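Local structure of multicopper oxidase (Uncultured bacterium, 4E9X) at residues 203-207 and 208-212; 292-295 and 296-299; 301-305 and 306-310. The protein probably oxidises its substrates at one copper site and reduces dioxygen to water at copper clusters built from the histidines of adjoining subunits. One frame throughout, in Å; residues are numbered along the deposited sequence.

The three contacts are local folds of one chain, and their chemistry differs with their place in the fold. Interaction 1 is buried beside two copper ions, and its chemistry is that of imidazoles, copper bonds and side-chain hydrogen bonds to backbone carbonyls. Interaction 2, also buried, lies about 20 Å away between centres and relies on backbone turns, two waters and a T-shaped phenylalanine pair. Interaction 3 is a surface contact with no hydrogen bond between its halves, where one aromatic ring fills the bend. Interaction 2 and the first half of interaction 3 lie in the loop between strands 270-275 and 306-308, and the two contacts touch: Asp292 OD2 probably accepts a hydrogen bond from His310 NE2 at 2.8 Å. Interaction 1 touches neither.

Interaction 1: residues 203-207 and 208-212; sequences MHSHG and HDMLV. With CU (copper (II) ion), chain G; CU (copper (II) ion), chain F.
A type II beta turn to His208 begins on Ser205, the last residue of strand 201-205, and its two ends are joined by the hydroxyl of Ser205. Ser205 OG donates to His208 O over 3.0 Å, coming from well above the carbonyl plane. It can do so because OG sits between the backbone N and the carbonyl carbon (chi1 51°). Gly207 takes the corner of the turn with a positive phi of 80°, which suits glycine. The His208 ring folds back over this corner. ND1 donates to His206 O at 2.8 Å in a nearly straight bond (168°), on a carbonyl lone pair and within the ring plane, while Gly207 O lies over one ring face. Tyr275 OH holds the other nitrogen, NE2, so both are occupied.

His204 and His206 form a His-X-His motif of the multicopper oxidases, its second histidine lying in the turn. His204 NE2 binds one copper ion at 1.8 Å, shared with His60 of the second subunit. His206 NE2 binds another at 1.9 Å, shared with His252 and with His106 of the second subunit, whose Asp73 OD2 is hydrogen-bonded to His206 ND1. Were His208 an alanine, His206 O and Tyr275 OH would probably be left without the imidazole that joins them. Beyond the turn, Met210 bends at its last torsion, setting its methyl CE against Met203 O (3.5 Å) and Ser205 OG.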
loop_
_atom_site.group_PDB
_atom_site.type_symbol
_atom_site.label_atom_id
_atom_site.label_comp_id
_atom_site.label_asym_id
_atom_site.label_seq_id
_atom_site.Cartn_x
_atom_site.Cartn_y
_atom_site.Cartn_z
ATOM N N MET A 203 10.401 1.290 1.673
ATOM C CA MET A 203 11.788 1.730 1.939
ATOM C C MET A 203 12.348 0.971 3.145
ATOM O O MET A 203 11.822 1.071 4.264
ATOM C CB MET A 203 11.769 3.238 2.211
ATOM C CG MET A 203 11.220 4.032 1.012
ATOM S SD MET A 203 12.034 3.713 -0.575
ATOM C CE MET A 203 13.736 4.228 -0.292
ATOM N N HIS A 204 13.403 0.224 2.894
ATOM C CA HIS A 204 14.013 -0.660 3.910
ATOM C C HIS A 204 15.459 -0.248 4.211
ATOM O O HIS A 204 16.284 -0.192 3.273
ATOM C CB HIS A 204 13.999 -2.073 3.381
ATOM C CG HIS A 204 14.763 -3.065 4.188
ATOM N ND1 HIS A 204 14.641 -3.196 5.585
ATOM C CD2 HIS A 204 15.681 -3.983 3.822
ATOM C CE1 HIS A 204 15.495 -4.181 5.992
ATOM N NE2 HIS A 204 16.124 -4.658 4.924
ATOM N N SER A 205 15.733 -0.036 5.483
ATOM C CA SER A 205 17.103 0.283 5.917
ATOM C C SER A 205 17.791 -0.978 6.441
ATOM O O SER A 205 17.398 -1.523 7.476
ATOM C CB SER A 205 17.100 1.327 7.007
ATOM O OG SER A 205 16.213 0.987 8.073
ATOM N N HIS A 206 18.868 -1.436 5.805
ATOM C CA HIS A 206 19.664 -2.499 6.420
ATOM C C HIS A 206 20.384 -1.922 7.662
ATOM O O HIS A 206 20.675 -0.722 7.737
ATOM C CB HIS A 206 20.710 -3.041 5.445
ATOM C CG HIS A 206 20.159 -3.827 4.283
ATOM N ND1 HIS A 206 20.861 -4.936 3.818
ATOM C CD2 HIS A 206 19.069 -3.754 3.530
ATOM C CE1 HIS A 206 20.183 -5.466 2.752
ATOM N NE2 HIS A 206 19.065 -4.748 2.589
ATOM N N GLY A 207 20.660 -2.833 8.586
ATOM C CA GLY A 207 21.534 -2.495 9.720
ATOM C C GLY A 207 20.892 -1.729 10.833
ATOM O O GLY A 207 21.556 -1.456 11.866
ATOM N N HIS A 208 19.640 -1.257 10.654
ATOM C CA HIS A 208 19.018 -0.283 11.557
ATOM C C HIS A 208 17.514 -0.430 11.483
ATOM O O HIS A 208 16.936 -0.734 10.463
ATOM C CB HIS A 208 19.295 1.166 11.071
ATOM C CG HIS A 208 20.761 1.501 10.897
ATOM N ND1 HIS A 208 21.473 1.046 9.799
ATOM C CD2 HIS A 208 21.646 2.193 11.687
ATOM C CE1 HIS A 208 22.736 1.444 9.944
ATOM N NE2 HIS A 208 22.851 2.147 11.056
ATOM N N ASP A 209 16.857 -0.163 12.621
ATOM C CA ASP A 209 15.429 0.149 12.592
ATOM C C ASP A 209 15.237 1.661 12.472
ATOM O O ASP A 209 16.085 2.449 12.855
ATOM C CB ASP A 209 14.790 -0.381 13.886
ATOM C CG ASP A 209 14.764 -1.892 13.865
ATOM O OD1 ASP A 209 14.306 -2.461 12.834
ATOM O OD2 ASP A 209 15.189 -2.498 14.848
ATOM N N MET A 210 14.082 2.011 11.919
ATOM C CA MET A 210 13.653 3.378 11.814
ATOM C C MET A 210 12.536 3.623 12.836
ATOM O O MET A 210 11.592 2.834 12.975
ATOM C CB MET A 210 13.043 3.640 10.433
ATOM C CG MET A 210 14.131 3.618 9.341
ATOM S SD MET A 210 13.433 3.660 7.668
ATOM C CE MET A 210 12.933 1.953 7.428
ATOM N N LEU A 211 12.596 4.719 13.561
ATOM C CA LEU A 211 11.496 5.140 14.416
ATOM C C LEU A 211 10.626 6.091 13.598
ATOM O O LEU A 211 11.088 7.189 13.265
ATOM C CB LEU A 211 12.012 5.852 15.669
ATOM C CG LEU A 211 10.882 6.307 16.609
ATOM C CD1 LEU A 211 10.094 5.110 17.165
ATOM C CD2 LEU A 211 11.445 7.149 17.752
ATOM N N VAL A 212 9.424 5.653 13.254
ATOM C CA VAL A 212 8.480 6.483 12.475
ATOM C C VAL A 212 7.845 7.487 13.438
ATOM O O VAL A 212 7.110 7.112 14.361
ATOM C CB VAL A 212 7.428 5.598 11.802
ATOM C CG1 VAL A 212 6.519 6.518 10.981
ATOM C CG2 VAL A 212 8.053 4.491 10.940
HETATM CU CU CU G . 17.259 -6.076 4.815
HETATM CU CU CU F . 18.083 -5.191 0.982
#

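Interaction 2: residues 292-295 and 296-299; sequences DPNF and FYSE
Pro293 O lies near Glu299 CG and accepts from two waters at 2.7 Å each. One of these waters also donates to Glu299 OE2, and the other accepts from the backbone N of Phe296 and Ser298, so a single carbonyl is wired to three later residues.

Asn294 comes next, its backbone N tied back to Asp292 OD1 at 2.9 Å from above the carboxylate plane. With CG anti to the backbone N (chi1 -154°), its amide reaches forward: OD1 accepts a weak bond from Glu299 N and lies 3.4 Å from Glu299 CB, while ND2 is held by Ser300 OG. Its own carbonyl takes Tyr297 N over 2.9 Å, the bond that closes the 294-297 turn.

Phe295 closes the walk. Its ring presents an edge to Phe296, with CD2 3.5 Å above the plane and over the centre of the Phe296 ring. The planes stand 84° apart, a T-shaped pair that helps set how the two neighbouring rings are turned. Phe296 also packs on Val140 and Met142 of strand 138-147, and Tyr297 OH bonds to Gly34 O. The whole is an Asx turn at Asp292 running into two overlapping type I beta turns, 292-295 and 294-297, that fold an irregular segment compactly against a sheet.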
loop_
_atom_site.group_PDB
_atom_site.type_symbol
_atom_site.label_atom_id
_atom_site.label_comp_id
_atom_site.label_asym_id
_atom_site.label_seq_id
_atom_site.Cartn_x
_atom_site.Cartn_y
_atom_site.Cartn_z
ATOM N N ASP A 292 28.370 13.670 -3.945
ATOM C CA ASP A 292 27.556 14.864 -3.759
ATOM C C ASP A 292 26.997 14.902 -2.324
ATOM O O ASP A 292 26.040 14.189 -2.030
ATOM C CB ASP A 292 26.395 14.850 -4.750
ATOM C CG ASP A 292 25.463 16.003 -4.554
ATOM O OD1 ASP A 292 25.766 16.924 -3.766
ATOM O OD2 ASP A 292 24.363 15.978 -5.218
ATOM N N PRO A 293 27.545 15.731 -1.446
ATOM C CA PRO A 293 27.062 15.733 -0.044
ATOM C C PRO A 293 25.644 16.275 0.079
ATOM O O PRO A 293 25.056 16.183 1.183
ATOM C CB PRO A 293 28.032 16.635 0.687
ATOM C CG PRO A 293 28.712 17.455 -0.375
ATOM C CD PRO A 293 28.646 16.682 -1.688
ATOM N N ASN A 294 25.101 16.908 -0.962
ATOM C CA ASN A 294 23.767 17.482 -0.896
ATOM C C ASN A 294 22.721 16.738 -1.701
ATOM O O ASN A 294 21.649 17.301 -1.963
ATOM C CB ASN A 294 23.818 18.951 -1.392
ATOM C CG ASN A 294 22.707 19.793 -0.813
ATOM O OD1 ASN A 294 22.316 19.651 0.351
ATOM N ND2 ASN A 294 22.224 20.735 -1.634
ATOM N N PHE A 295 22.973 15.497 -2.050
ATOM C CA PHE A 295 22.037 14.698 -2.842
ATOM C C PHE A 295 20.708 14.506 -2.123
ATOM O O PHE A 295 19.702 14.283 -2.782
ATOM C CB PHE A 295 22.690 13.345 -3.143
ATOM C CG PHE A 295 21.757 12.445 -3.985
ATOM C CD1 PHE A 295 21.571 12.655 -5.333
ATOM C CD2 PHE A 295 21.062 11.418 -3.357
ATOM C CE1 PHE A 295 20.689 11.844 -6.069
ATOM C CE2 PHE A 295 20.188 10.610 -4.055
ATOM C CZ PHE A 295 20.006 10.828 -5.407
ATOM N N PHE A 296 20.705 14.560 -0.793
ATOM C CA PHE A 296 19.466 14.466 -0.022
ATOM C C PHE A 296 19.125 15.783 0.647
ATOM O O PHE A 296 18.362 15.822 1.615
ATOM C CB PHE A 296 19.577 13.358 1.062
ATOM C CG PHE A 296 19.946 11.995 0.521
ATOM C CD1 PHE A 296 18.976 11.212 -0.109
ATOM C CD2 PHE A 296 21.246 11.487 0.619
ATOM C CE1 PHE A 296 19.277 9.943 -0.585
ATOM C CE2 PHE A 296 21.544 10.193 0.143
ATOM C CZ PHE A 296 20.570 9.430 -0.479
ATOM N N TYR A 297 19.668 16.894 0.084
ATOM C CA TYR A 297 19.405 18.249 0.601
ATOM C C TYR A 297 19.949 18.452 2.002
ATOM O O TYR A 297 19.642 19.434 2.681
ATOM C CB TYR A 297 17.935 18.658 0.497
ATOM C CG TYR A 297 17.527 19.339 -0.778
ATOM C CD1 TYR A 297 18.250 20.380 -1.334
ATOM C CD2 TYR A 297 16.337 18.962 -1.406
ATOM C CE1 TYR A 297 17.844 21.022 -2.527
ATOM C CE2 TYR A 297 15.915 19.575 -2.583
ATOM C CZ TYR A 297 16.663 20.602 -3.131
ATOM O OH TYR A 297 16.293 21.238 -4.297
ATOM N N SER A 298 20.852 17.568 2.503
ATOM C CA SER A 298 21.241 17.684 3.926
ATOM C C SER A 298 22.087 18.899 4.202
ATOM O O SER A 298 22.052 19.403 5.287
ATOM C CB SER A 298 22.047 16.438 4.331
ATOM O OG SER A 298 21.258 15.267 4.232
ATOM N N GLU A 299 22.847 19.360 3.198
ATOM C CA GLU A 299 23.621 20.601 3.450
ATOM C C GLU A 299 22.688 21.801 3.355
ATOM O O GLU A 299 22.696 22.684 4.229
ATOM C CB GLU A 299 24.794 20.710 2.468
ATOM C CG GLU A 299 25.806 19.578 2.719
ATOM C CD GLU A 299 26.322 19.548 4.159
ATOM O OE1 GLU A 299 26.590 20.555 4.870
ATOM O OE2 GLU A 299 26.473 18.438 4.702
HETATM O O HOH W 1 22.505 15.186 1.351
HETATM O O HOH W 2 26.129 15.862 3.665
#

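Interaction 3: residues 301-305 and 306-310; sequences LKQGY and GMFDH
Gly304 O is the polar atom on which this bend closes, met by the rim of the Phe308 ring. Phe308 CZ lies 3.2 Å from it and CE2 3.3 Å, with the oxygen at the ring edge near its plane. The slightly positive hydrogens of an aromatic edge probably make this approach mildly favourable, although no hydrogen bond joins the two halves.

The ring gets there because its CG stands anti to the carbonyl carbon and beside the backbone N (chi1 -59°), which leans it back over the preceding loop. Gln303 comes against it obliquely. Its CB touches Phe308 CE1 at 3.6 Å, and with the chain extended beyond CG, OE1 lies 3.7 Å from Phe308 CD1. The amide and ring planes are 56° apart, so the two groups do not stack. Tyr305 adds its backbone, C lying 4.2 Å from Phe308 CE2. Gly304 and Gly306 take backbone angles that a side chain would obstruct, by jamming against Gln303 O at the first and Tyr305 O at the second.

Tyr305 itself turns its ring off to meet His38 edge-to-face, with OH bonded to Asp125 OD2. The short strand 306-308 runs antiparallel along strand 36-40, Gly306 pairing with His38 and Phe308 with Leu36, while Met307 packs on Phe6 and Met8 of strand 3-18 and Leu301 reaches both strand 36-40 and strand 138-147.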
loop_
_atom_site.group_PDB
_atom_site.type_symbol
_atom_site.label_atom_id
_atom_site.label_comp_id
_atom_site.label_asym_id
_atom_site.label_seq_id
_atom_site.Cartn_x
_atom_site.Cartn_y
_atom_site.Cartn_z
ATOM N N LEU A 301 19.617 21.959 4.070
ATOM C CA LEU A 301 18.749 21.994 5.241
ATOM C C LEU A 301 19.423 22.647 6.431
ATOM O O LEU A 301 18.682 23.046 7.345
ATOM C CB LEU A 301 18.291 20.568 5.591
ATOM C CG LEU A 301 17.176 20.103 4.667
ATOM C CD1 LEU A 301 17.017 18.594 4.691
ATOM C CD2 LEU A 301 15.816 20.706 5.085
ATOM N N LYS A 302 20.750 22.787 6.471
ATOM C CA LYS A 302 21.473 23.421 7.569
ATOM C C LYS A 302 21.704 24.894 7.328
ATOM O O LYS A 302 22.259 25.568 8.233
ATOM C CB LYS A 302 22.881 22.778 7.662
ATOM C CG LYS A 302 22.825 21.327 8.068
ATOM C CD LYS A 302 24.230 21.016 8.587
ATOM C CE LYS A 302 24.952 20.311 7.465
ATOM N NZ LYS A 302 25.239 18.924 7.993
ATOM N N GLN A 303 21.334 25.390 6.125
ATOM C CA GLN A 303 21.797 26.745 5.770
ATOM C C GLN A 303 20.793 27.844 6.016
ATOM O O GLN A 303 20.955 28.920 5.435
ATOM C CB GLN A 303 22.236 26.687 4.283
ATOM C CG GLN A 303 23.511 25.839 4.112
ATOM C CD GLN A 303 23.871 25.528 2.682
ATOM O OE1 GLN A 303 23.159 25.998 1.793
ATOM N NE2 GLN A 303 24.942 24.756 2.459
ATOM N N GLY A 304 19.825 27.622 6.887
ATOM C CA GLY A 304 18.865 28.670 7.291
ATOM C C GLY A 304 17.629 28.660 6.390
ATOM O O GLY A 304 17.426 27.897 5.429
ATOM N N TYR A 305 16.709 29.551 6.782
ATOM C CA TYR A 305 15.479 29.599 6.015
ATOM C C TYR A 305 15.684 30.227 4.657
ATOM O O TYR A 305 16.549 31.101 4.525
ATOM C CB TYR A 305 14.400 30.371 6.814
ATOM C CG TYR A 305 14.168 29.653 8.145
ATOM C CD1 TYR A 305 13.737 28.325 8.121
ATOM C CD2 TYR A 305 14.383 30.252 9.393
ATOM C CE1 TYR A 305 13.521 27.623 9.307
ATOM C CE2 TYR A 305 14.161 29.554 10.589
ATOM C CZ TYR A 305 13.730 28.241 10.516
ATOM O OH TYR A 305 13.493 27.489 11.673
ATOM N N GLY A 306 14.902 29.825 3.680
ATOM C CA GLY A 306 14.989 30.366 2.337
ATOM C C GLY A 306 14.678 29.322 1.285
ATOM O O GLY A 306 14.088 28.274 1.600
ATOM N N MET A 307 15.059 29.604 0.049
ATOM C CA MET A 307 14.837 28.703 -1.079
ATOM C C MET A 307 16.210 28.341 -1.657
ATOM O O MET A 307 17.076 29.219 -1.911
ATOM C CB MET A 307 13.887 29.260 -2.130
ATOM C CG MET A 307 13.880 28.375 -3.403
ATOM S SD MET A 307 12.807 29.144 -4.684
ATOM C CE MET A 307 11.248 28.570 -4.138
ATOM N N PHE A 308 16.477 27.048 -1.843
ATOM C CA PHE A 308 17.786 26.554 -2.195
ATOM C C PHE A 308 17.732 25.689 -3.432
ATOM O O PHE A 308 17.064 24.651 -3.473
ATOM C CB PHE A 308 18.402 25.683 -1.048
ATOM C CG PHE A 308 18.531 26.456 0.235
ATOM C CD1 PHE A 308 19.766 27.008 0.562
ATOM C CD2 PHE A 308 17.436 26.612 1.073
ATOM C CE1 PHE A 308 19.917 27.737 1.728
ATOM C CE2 PHE A 308 17.609 27.386 2.213
ATOM C CZ PHE A 308 18.844 27.928 2.550
ATOM N N ASP A 309 18.454 26.147 -4.457
ATOM C CA ASP A 309 18.707 25.323 -5.645
ATOM C C ASP A 309 19.827 24.327 -5.346
ATOM O O ASP A 309 20.551 24.455 -4.341
ATOM C CB ASP A 309 19.104 26.131 -6.878
ATOM C CG ASP A 309 18.014 26.991 -7.482
ATOM O OD1 ASP A 309 16.896 27.033 -6.977
ATOM O OD2 ASP A 309 18.329 27.701 -8.488
ATOM N N HIS A 310 19.965 23.332 -6.203
ATOM C CA HIS A 310 21.074 22.420 -6.042
ATOM C C HIS A 310 21.522 21.979 -7.436
ATOM O O HIS A 310 20.744 21.392 -8.222
ATOM C CB HIS A 310 20.709 21.195 -5.202
ATOM C CG HIS A 310 21.847 20.203 -5.132
ATOM N ND1 HIS A 310 23.145 20.624 -4.894
ATOM C CD2 HIS A 310 21.822 18.857 -5.234
ATOM C CE1 HIS A 310 23.902 19.517 -4.873
ATOM N NE2 HIS A 310 23.136 18.450 -5.093
#